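Long-range contact in beta-n-acetylhexosaminidase (Streptococcus pneumoniae, PDB 4AZI), which hydrolyses terminal N-acetyl-beta-D-hexosamine residues, probably removing exposed N-acetylglucosamine from glycans as an exo-acting family 20 glycoside hydrolase: residues L294-N307 and E344-F357. The protein carries 2 engineered substitutions. Residues are numbered along the deposited sequence; the frame is centred on the assembly and turned at random. Where two conformers were deposited one is given.
Sequences LKKAIENTGKTPFN and ELMTAFADHNKDYF
Glu-344 lays its carboxylate across the tip of Ile-298, CD to CD1 3.6 Å, where two neighbouring outer helices of the TIM barrel, 294-303 and 339-352, pack together; segments 294-303 and 344-352 run nearly parallel, 14° between their axes. Leu-345 is a knob among Leu-294, Ala-297, Ile-298 and Thr-301; CG anti to the backbone N (chi1 -171°) carries its CD1 across to Ala-297 CB at 3.8 Å, while Leu-326 and Ile-328 of strand 321-329 cover it from the barrel side. Thr-301 is the reciprocal knob, among Leu-345, Ala-348, Phe-349 and His-352. Its OG1 lies 3.4 Å from Ala-348 CB and at the edge of the His-352 ring, and its proton goes to Ile-298 O within its own helix. The Phe-349 ring slides past Phe-306 with little overlap, centroids 5.8 Å apart. His-352 offers a ring face to Gly-302, whose CA sits 3.4 Å from the ring centroid in a CH-pi contact; a water joins NE2 to Ile-298 O. Beyond the helix, the Asn-353 amide is gripped from both ends: ND2 donates to Phe-349 O and to a water shared by Thr-301 O and Thr-304 O, and OD1 accepts from another water, which in turn accepts from Phe-306 N. Tyr-356 completes the aromatic cluster, stacking face to face on Phe-306 with planes at 18°. Tyr-356 CD1 comes to 3.5 Å from Phe-306 CE2.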
ATOM      1  N   LEU A 294      -0.618 -10.430  16.791  1.00 16.06           N
ATOM      2  CA  LEU A 294      -1.706  -9.469  17.011  1.00 16.31           C
ATOM      3  C   LEU A 294      -1.604  -8.634  18.287  1.00 16.61           C
ATOM      4  O   LEU A 294      -1.706  -7.407  18.242  1.00 16.41           O
ATOM      5  CB  LEU A 294      -3.070 -10.171  16.951  1.00 16.64           C
ATOM      6  CG  LEU A 294      -4.290  -9.247  16.947  1.00 16.43           C
ATOM      7  CD1 LEU A 294      -4.230  -8.250  15.789  1.00 16.09           C
ATOM      8  CD2 LEU A 294      -5.570 -10.073  16.906  1.00 16.78           C
ATOM      9  N   LYS A 295      -1.396  -9.300  19.417  1.00 17.40           N
ATOM     10  CA  LYS A 295      -1.377  -8.636  20.720  1.00 18.00           C
ATOM     11  C   LYS A 295      -0.381  -7.467  20.785  1.00 17.52           C
ATOM     12  O   LYS A 295      -0.702  -6.382  21.279  1.00 17.05           O
ATOM     13  CB  LYS A 295      -1.081  -9.673  21.798  1.00 19.36           C
ATOM     14  CG  LYS A 295      -1.396  -9.254  23.225  1.00 20.96           C
ATOM     15  CD  LYS A 295      -1.590 -10.477  24.126  1.00 22.02           C
ATOM     16  CE  LYS A 295      -0.535 -11.562  23.919  1.00 22.56           C
ATOM     17  NZ  LYS A 295       0.874 -11.098  24.108  1.00 23.81           N
ATOM     18  N   LYS A 296       0.818  -7.693  20.263  1.00 17.73           N
ATOM     19  CA  LYS A 296       1.865  -6.675  20.231  1.00 17.90           C
ATOM     20  C   LYS A 296       1.540  -5.522  19.265  1.00 17.24           C
ATOM     21  O   LYS A 296       1.794  -4.348  19.577  1.00 16.91           O
ATOM     22  CB  LYS A 296       3.205  -7.329  19.876  1.00 19.32           C
ATOM     23  CG  LYS A 296       4.378  -6.368  19.714  1.00 20.73           C
ATOM     24  CD  LYS A 296       4.815  -5.757  21.041  1.00 22.36           C
ATOM     25  CE  LYS A 296       5.697  -6.700  21.840  1.00 22.96           C
ATOM     26  NZ  LYS A 296       6.208  -6.033  23.072  1.00 24.55           N
ATOM     27  N   ALA A 297       0.995  -5.863  18.096  1.00 16.49           N
ATOM     28  CA  ALA A 297       0.549  -4.863  17.121  1.00 16.17           C
ATOM     29  C   ALA A 297      -0.459  -3.918  17.767  1.00 15.76           C
ATOM     30  O   ALA A 297      -0.343  -2.691  17.657  1.00 15.71           O
ATOM     31  CB  ALA A 297      -0.052  -5.532  15.892  1.00 15.50           C
ATOM     32  N   ILE A 298      -1.440  -4.500  18.448  1.00 15.71           N
ATOM     33  CA  ILE A 298      -2.452  -3.734  19.173  1.00 15.62           C
ATOM     34  C   ILE A 298      -1.841  -2.833  20.250  1.00 15.42           C
ATOM     35  O   ILE A 298      -2.223  -1.658  20.359  1.00 15.71           O
ATOM     36  CB  ILE A 298      -3.566  -4.647  19.736  1.00 15.67           C
ATOM     37  CG1 ILE A 298      -4.410  -5.180  18.574  1.00 15.79           C
ATOM     38  CG2 ILE A 298      -4.431  -3.882  20.736  1.00 15.54           C
ATOM     39  CD1 ILE A 298      -5.373  -6.298  18.927  1.00 16.14           C
ATOM     40  N   GLU A 299      -0.910  -3.386  21.034  0.50 15.33           N
ATOM     41  CA  GLU A 299      -0.164  -2.622  22.039  0.50 15.37           C
ATOM     42  C   GLU A 299       0.518  -1.424  21.386  0.50 15.13           C
ATOM     43  O   GLU A 299       0.348  -0.289  21.833  0.50 15.10           O
ATOM     44  CB  GLU A 299       0.884  -3.500  22.749  0.50 15.85           C
ATOM     45  CG  GLU A 299       1.581  -2.819  23.925  0.50 16.41           C
ATOM     46  CD  GLU A 299       2.803  -3.579  24.425  0.50 17.08           C
ATOM     47  OE1 GLU A 299       3.184  -4.589  23.799  0.50 17.50           O
ATOM     48  OE2 GLU A 299       3.397  -3.160  25.444  0.50 17.41           O
ATOM     49  N   ASN A 300       1.254  -1.687  20.307  1.00 14.88           N
ATOM     50  CA  ASN A 300       2.060  -0.654  19.628  1.00 14.65           C
ATOM     51  C   ASN A 300       1.274   0.501  19.000  1.00 14.43           C
ATOM     52  O   ASN A 300       1.829   1.591  18.814  1.00 14.46           O
ATOM     53  CB  ASN A 300       2.992  -1.272  18.577  1.00 14.60           C
ATOM     54  CG  ASN A 300       4.068  -2.153  19.184  1.00 14.77           C
ATOM     55  OD1 ASN A 300       4.515  -3.108  18.553  1.00 15.07           O
ATOM     56  ND2 ASN A 300       4.509  -1.823  20.394  1.00 14.45           N
ATOM     57  N   THR A 301       0.004   0.276  18.664  1.00 14.32           N
ATOM     58  CA  THR A 301      -0.844   1.372  18.172  1.00 15.15           C
ATOM     59  C   THR A 301      -0.962   2.495  19.199  1.00 15.63           C
ATOM     60  O   THR A 301      -1.213   3.644  18.836  1.00 15.98           O
ATOM     61  CB  THR A 301      -2.263   0.927  17.763  1.00 15.08           C
ATOM     62  OG1 THR A 301      -2.966   0.401  18.901  1.00 15.33           O
ATOM     63  CG2 THR A 301      -2.215  -0.100  16.639  1.00 14.66           C
ATOM     64  N   GLY A 302      -0.786   2.151  20.471  1.00 15.90           N
ATOM     65  CA  GLY A 302      -0.725   3.131  21.548  1.00 16.95           C
ATOM     66  C   GLY A 302       0.692   3.533  21.913  1.00 17.51           C
ATOM     67  O   GLY A 302       0.968   4.711  22.112  1.00 18.55           O
ATOM     68  N   LYS A 303       1.586   2.548  21.978  1.00 17.65           N
ATOM     69  CA  LYS A 303       2.955   2.726  22.483  1.00 17.55           C
ATOM     70  C   LYS A 303       3.890   3.497  21.550  1.00 16.91           C
ATOM     71  O   LYS A 303       4.719   4.278  22.011  1.00 16.97           O
ATOM     72  CB  LYS A 303       3.568   1.359  22.807  1.00 18.60           C
ATOM     73  CG  LYS A 303       4.477   1.338  24.026  1.00 19.59           C
ATOM     74  CD  LYS A 303       4.491  -0.056  24.649  1.00 20.20           C
ATOM     75  CE  LYS A 303       4.955  -0.009  26.096  1.00 20.76           C
ATOM     76  N   THR A 304       3.775   3.260  20.247  1.00 15.86           N
ATOM     77  CA  THR A 304       4.569   3.984  19.255  1.00 14.75           C
ATOM     78  C   THR A 304       3.795   5.223  18.821  1.00 14.49           C
ATOM     79  O   THR A 304       2.649   5.097  18.413  1.00 14.30           O
ATOM     80  CB  THR A 304       4.835   3.110  18.018  1.00 14.68           C
ATOM     81  OG1 THR A 304       5.424   1.872  18.429  1.00 14.89           O
ATOM     82  CG2 THR A 304       5.772   3.825  17.032  1.00 14.32           C
ATOM     83  N   PRO A 305       4.415   6.426  18.904  1.00 13.95           N
ATOM     84  CA  PRO A 305       3.684   7.617  18.462  1.00 13.31           C
ATOM     85  C   PRO A 305       3.365   7.627  16.961  1.00 12.95           C
ATOM     86  O   PRO A 305       4.093   7.029  16.154  1.00 13.09           O
ATOM     87  CB  PRO A 305       4.617   8.768  18.849  1.00 13.51           C
ATOM     88  CG  PRO A 305       5.419   8.230  19.993  1.00 13.65           C
ATOM     89  CD  PRO A 305       5.645   6.783  19.637  1.00 13.80           C
ATOM     90  N   PHE A 306       2.263   8.287  16.611  1.00 12.48           N
ATOM     91  CA  PHE A 306       1.747   8.347  15.235  1.00 11.81           C
ATOM     92  C   PHE A 306       2.815   8.863  14.281  1.00 11.51           C
ATOM     93  O   PHE A 306       2.942   8.377  13.158  1.00 11.74           O
ATOM     94  CB  PHE A 306       0.514   9.268  15.191  1.00 11.75           C
ATOM     95  CG  PHE A 306      -0.097   9.433  13.821  1.00 11.63           C
ATOM     96  CD1 PHE A 306      -1.067   8.554  13.369  1.00 11.59           C
ATOM     97  CD2 PHE A 306       0.272  10.502  13.000  1.00 11.74           C
ATOM     98  CE1 PHE A 306      -1.653   8.720  12.115  1.00 11.58           C
ATOM     99  CE2 PHE A 306      -0.304  10.669  11.747  1.00 11.72           C
ATOM    100  CZ  PHE A 306      -1.272   9.778  11.308  1.00 11.64           C
ATOM    101  N   ASN A 307       3.567   9.855  14.735  1.00 10.81           N
ATOM    102  CA  ASN A 307       4.607  10.467  13.923  1.00 10.70           C
ATOM    103  C   ASN A 307       5.981   9.801  14.048  1.00 10.39           C
ATOM    104  O   ASN A 307       6.938  10.242  13.401  1.00 10.43           O
ATOM    105  CB  ASN A 307       4.717  11.970  14.238  1.00 10.72           C
ATOM    106  CG  ASN A 307       3.569  12.786  13.651  1.00 10.70           C
ATOM    107  OD1 ASN A 307       3.019  12.451  12.601  1.00 10.79           O
ATOM    108  ND2 ASN A 307       3.211  13.878  14.328  1.00 10.97           N
ATOM    109  N   GLU A 344     -10.288  -4.688  14.997  1.00 18.43           N
ATOM    110  CA  GLU A 344      -9.795  -4.293  16.322  1.00 18.28           C
ATOM    111  C   GLU A 344      -8.475  -3.511  16.217  1.00 17.37           C
ATOM    112  O   GLU A 344      -8.287  -2.497  16.894  1.00 16.39           O
ATOM    113  CB  GLU A 344      -9.633  -5.495  17.256  1.00 19.46           C
ATOM    114  CG  GLU A 344      -9.243  -5.084  18.673  1.00 20.58           C
ATOM    115  CD  GLU A 344      -8.900  -6.251  19.581  1.00 21.69           C
ATOM    116  OE1 GLU A 344      -8.916  -7.410  19.117  1.00 22.70           O
ATOM    117  OE2 GLU A 344      -8.601  -5.999  20.767  1.00 22.79           O
ATOM    118  N   LEU A 345      -7.574  -3.983  15.360  1.00 16.41           N
ATOM    119  CA  LEU A 345      -6.290  -3.317  15.160  1.00 15.88           C
ATOM    120  C   LEU A 345      -6.486  -1.906  14.596  1.00 15.28           C
ATOM    121  O   LEU A 345      -5.910  -0.945  15.110  1.00 14.88           O
ATOM    122  CB  LEU A 345      -5.379  -4.163  14.259  1.00 16.02           C
ATOM    123  CG  LEU A 345      -3.913  -3.763  14.069  1.00 16.06           C
ATOM    124  CD1 LEU A 345      -3.200  -3.515  15.389  1.00 16.14           C
ATOM    125  CD2 LEU A 345      -3.185  -4.837  13.271  1.00 16.15           C
ATOM    126  N   MET A 346      -7.317  -1.794  13.557  1.00 14.57           N
ATOM    127  CA  MET A 346      -7.672  -0.505  12.975  1.00 14.54           C
ATOM    128  C   MET A 346      -8.298   0.447  13.988  1.00 14.39           C
ATOM    129  O   MET A 346      -7.947   1.619  14.022  1.00 13.67           O
ATOM    130  CB  MET A 346      -8.626  -0.682  11.793  1.00 14.52           C
ATOM    131  CG  MET A 346      -7.980  -1.284  10.562  1.00 14.84           C
ATOM    132  SD  MET A 346      -9.200  -1.665   9.303  1.00 15.22           S
ATOM    133  CE  MET A 346      -9.617  -0.018   8.728  1.00 14.97           C
ATOM    134  N   THR A 347      -9.230  -0.065  14.793  1.00 14.11           N
ATOM    135  CA  THR A 347      -9.938   0.742  15.788  1.00 14.30           C
ATOM    136  C   THR A 347      -8.981   1.270  16.862  1.00 14.50           C
ATOM    137  O   THR A 347      -9.040   2.449  17.223  1.00 14.69           O
ATOM    138  CB  THR A 347     -11.096  -0.058  16.434  1.00 14.19           C
ATOM    139  OG1 THR A 347     -11.993  -0.503  15.409  1.00 13.85           O
ATOM    140  CG2 THR A 347     -11.863   0.790  17.442  1.00 14.40           C
ATOM    141  N   ALA A 348      -8.096   0.400  17.346  1.00 14.29           N
ATOM    142  CA  ALA A 348      -7.085   0.773  18.340  1.00 14.72           C
ATOM    143  C   ALA A 348      -6.182   1.927  17.877  1.00 14.42           C
ATOM    144  O   ALA A 348      -5.956   2.879  18.625  1.00 14.22           O
ATOM    145  CB  ALA A 348      -6.252  -0.440  18.726  1.00 14.74           C
ATOM    146  N   PHE A 349      -5.688   1.839  16.642  1.00 14.24           N
ATOM    147  CA  PHE A 349      -4.858   2.901  16.040  1.00 14.11           C
ATOM    148  C   PHE A 349      -5.635   4.224  15.932  1.00 14.31           C
ATOM    149  O   PHE A 349      -5.102   5.288  16.241  1.00 14.17           O
ATOM    150  CB  PHE A 349      -4.328   2.449  14.670  1.00 13.88           C
ATOM    151  CG  PHE A 349      -3.184   3.283  14.132  1.00 14.25           C
ATOM    152  CD1 PHE A 349      -2.148   3.717  14.964  1.00 14.13           C
ATOM    153  CD2 PHE A 349      -3.123   3.600  12.774  1.00 14.40           C
ATOM    154  CE1 PHE A 349      -1.094   4.474  14.453  1.00 14.58           C
ATOM    155  CE2 PHE A 349      -2.072   4.354  12.261  1.00 14.39           C
ATOM    156  CZ  PHE A 349      -1.054   4.787  13.102  1.00 14.57           C
ATOM    157  N   ALA A 350      -6.899   4.151  15.514  1.00 14.44           N
ATOM    158  CA  ALA A 350      -7.745   5.343  15.438  1.00 14.91           C
ATOM    159  C   ALA A 350      -8.023   5.915  16.831  1.00 15.38           C
ATOM    160  O   ALA A 350      -7.927   7.127  17.035  1.00 15.34           O
ATOM    161  CB  ALA A 350      -9.044   5.040  14.705  1.00 14.75           C
ATOM    162  N   ASP A 351      -8.348   5.039  17.783  1.00 15.62           N
ATOM    163  CA  ASP A 351      -8.670   5.461  19.154  1.00 16.14           C
ATOM    164  C   ASP A 351      -7.508   6.107  19.900  1.00 16.10           C
ATOM    165  O   ASP A 351      -7.713   7.024  20.698  1.00 16.30           O
ATOM    166  CB  ASP A 351      -9.245   4.298  19.969  1.00 16.01           C
ATOM    167  CG  ASP A 351     -10.710   4.051  19.671  1.00 16.34           C
ATOM    168  OD1 ASP A 351     -11.347   4.915  19.030  1.00 16.64           O
ATOM    169  OD2 ASP A 351     -11.231   2.995  20.074  1.00 16.38           O
ATOM    170  N   HIS A 352      -6.296   5.631  19.642  1.00 16.35           N
ATOM    171  CA  HIS A 352      -5.102   6.202  20.259  1.00 16.81           C
ATOM    172  C   HIS A 352      -4.689   7.509  19.636  1.00 16.71           C
ATOM    173  O   HIS A 352      -3.862   8.227  20.194  1.00 16.61           O
ATOM    174  CB  HIS A 352      -3.945   5.207  20.215  1.00 17.23           C
ATOM    175  CG  HIS A 352      -4.030   4.127  21.265  1.00 17.59           C
ATOM    176  ND1 HIS A 352      -4.085   4.398  22.587  1.00 18.11           N
ATOM    177  CD2 HIS A 352      -4.046   2.740  21.149  1.00 17.98           C
ATOM    178  CE1 HIS A 352      -4.145   3.245  23.277  1.00 17.65           C
ATOM    179  NE2 HIS A 352      -4.122   2.232  22.397  1.00 18.24           N
ATOM    180  N   ASN A 353      -5.257   7.832  18.474  1.00 16.82           N
ATOM    181  CA  ASN A 353      -4.861   9.023  17.712  1.00 16.78           C
ATOM    182  C   ASN A 353      -6.055   9.840  17.214  1.00 17.04           C
ATOM    183  O   ASN A 353      -6.129  10.183  16.027  1.00 16.91           O
ATOM    184  CB  ASN A 353      -3.992   8.612  16.522  1.00 16.66           C
ATOM    185  CG  ASN A 353      -2.634   8.100  16.941  1.00 16.35           C
ATOM    186  OD1 ASN A 353      -1.786   8.869  17.381  1.00 16.57           O
ATOM    187  ND2 ASN A 353      -2.410   6.801  16.776  1.00 15.87           N
ATOM    188  N   LYS A 354      -6.972  10.167  18.126  1.00 17.02           N
ATOM    189  CA  LYS A 354      -8.252  10.794  17.762  1.00 17.54           C
ATOM    190  C   LYS A 354      -8.127  12.170  17.094  1.00 17.36           C
ATOM    191  O   LYS A 354      -9.009  12.565  16.338  1.00 17.14           O
ATOM    192  CB  LYS A 354      -9.180  10.874  18.971  1.00 17.79           C
ATOM    193  CG  LYS A 354      -9.765   9.535  19.399  1.00 18.30           C
ATOM    194  CD  LYS A 354     -10.729   9.725  20.561  1.00 18.80           C
ATOM    195  CE  LYS A 354     -11.309   8.402  21.029  1.00 19.62           C
ATOM    196  NZ  LYS A 354     -10.348   7.665  21.896  1.00 21.13           N
ATOM    197  N   ASP A 355      -7.040  12.885  17.384  1.00 17.58           N
ATOM    198  CA  ASP A 355      -6.726  14.166  16.739  1.00 18.24           C
ATOM    199  C   ASP A 355      -6.431  14.042  15.242  1.00 17.52           C
ATOM    200  O   ASP A 355      -6.646  14.986  14.483  1.00 17.84           O
ATOM    201  CB  ASP A 355      -5.540  14.851  17.434  1.00 19.87           C
ATOM    202  CG  ASP A 355      -4.497  13.861  17.948  1.00 21.44           C
ATOM    203  OD1 ASP A 355      -4.863  12.720  18.319  1.00 22.78           O
ATOM    204  OD2 ASP A 355      -3.306  14.232  18.000  1.00 22.49           O
ATOM    205  N   TYR A 356      -5.936  12.880  14.826  1.00 16.57           N
ATOM    206  CA  TYR A 356      -5.558  12.660  13.433  1.00 16.22           C
ATOM    207  C   TYR A 356      -6.669  12.060  12.581  1.00 15.89           C
ATOM    208  O   TYR A 356      -6.737  12.312  11.381  1.00 15.75           O
ATOM    209  CB  TYR A 356      -4.301  11.788  13.350  1.00 15.82           C
ATOM    210  CG  TYR A 356      -3.051  12.521  13.782  1.00 15.79           C
ATOM    211  CD1 TYR A 356      -2.344  13.322  12.888  1.00 15.67           C
ATOM    212  CD2 TYR A 356      -2.582  12.420  15.091  1.00 15.93           C
ATOM    213  CE1 TYR A 356      -1.207  14.000  13.285  1.00 15.54           C
ATOM    214  CE2 TYR A 356      -1.442  13.092  15.495  1.00 15.88           C
ATOM    215  CZ  TYR A 356      -0.765  13.874  14.588  1.00 15.82           C
ATOM    216  OH  TYR A 356       0.359  14.542  14.995  1.00 16.84           O
ATOM    217  N   PHE A 357      -7.533  11.273  13.208  1.00 15.90           N
ATOM    218  CA  PHE A 357      -8.597  10.571  12.502  1.00 16.04           C
ATOM    219  C   PHE A 357      -9.895  11.359  12.460  1.00 16.33           C
ATOM    220  O   PHE A 357     -10.264  12.019  13.436  1.00 16.33           O
ATOM    221  CB  PHE A 357      -8.818   9.194  13.132  1.00 15.87           C
ATOM    222  CG  PHE A 357      -7.713   8.218  12.836  1.00 15.90           C
ATOM    223  CD1 PHE A 357      -6.476   8.324  13.473  1.00 15.76           C
ATOM    224  CD2 PHE A 357      -7.895   7.208  11.898  1.00 16.01           C
ATOM    225  CE1 PHE A 357      -5.451   7.433  13.188  1.00 16.02           C
ATOM    226  CE2 PHE A 357      -6.873   6.312  11.611  1.00 15.57           C
ATOM    227  CZ  PHE A 357      -5.650   6.422  12.257  1.00 15.99           C
TER
HETATM  228  O   HOH W   1      -3.918  -0.612  22.389  1.00 21.98           O
HETATM  229  O   HOH W   2      -0.024   5.721  17.932  1.00 19.60           O
HETATM  230  O   HOH W   3       0.379   9.318  18.851  1.00 20.49           O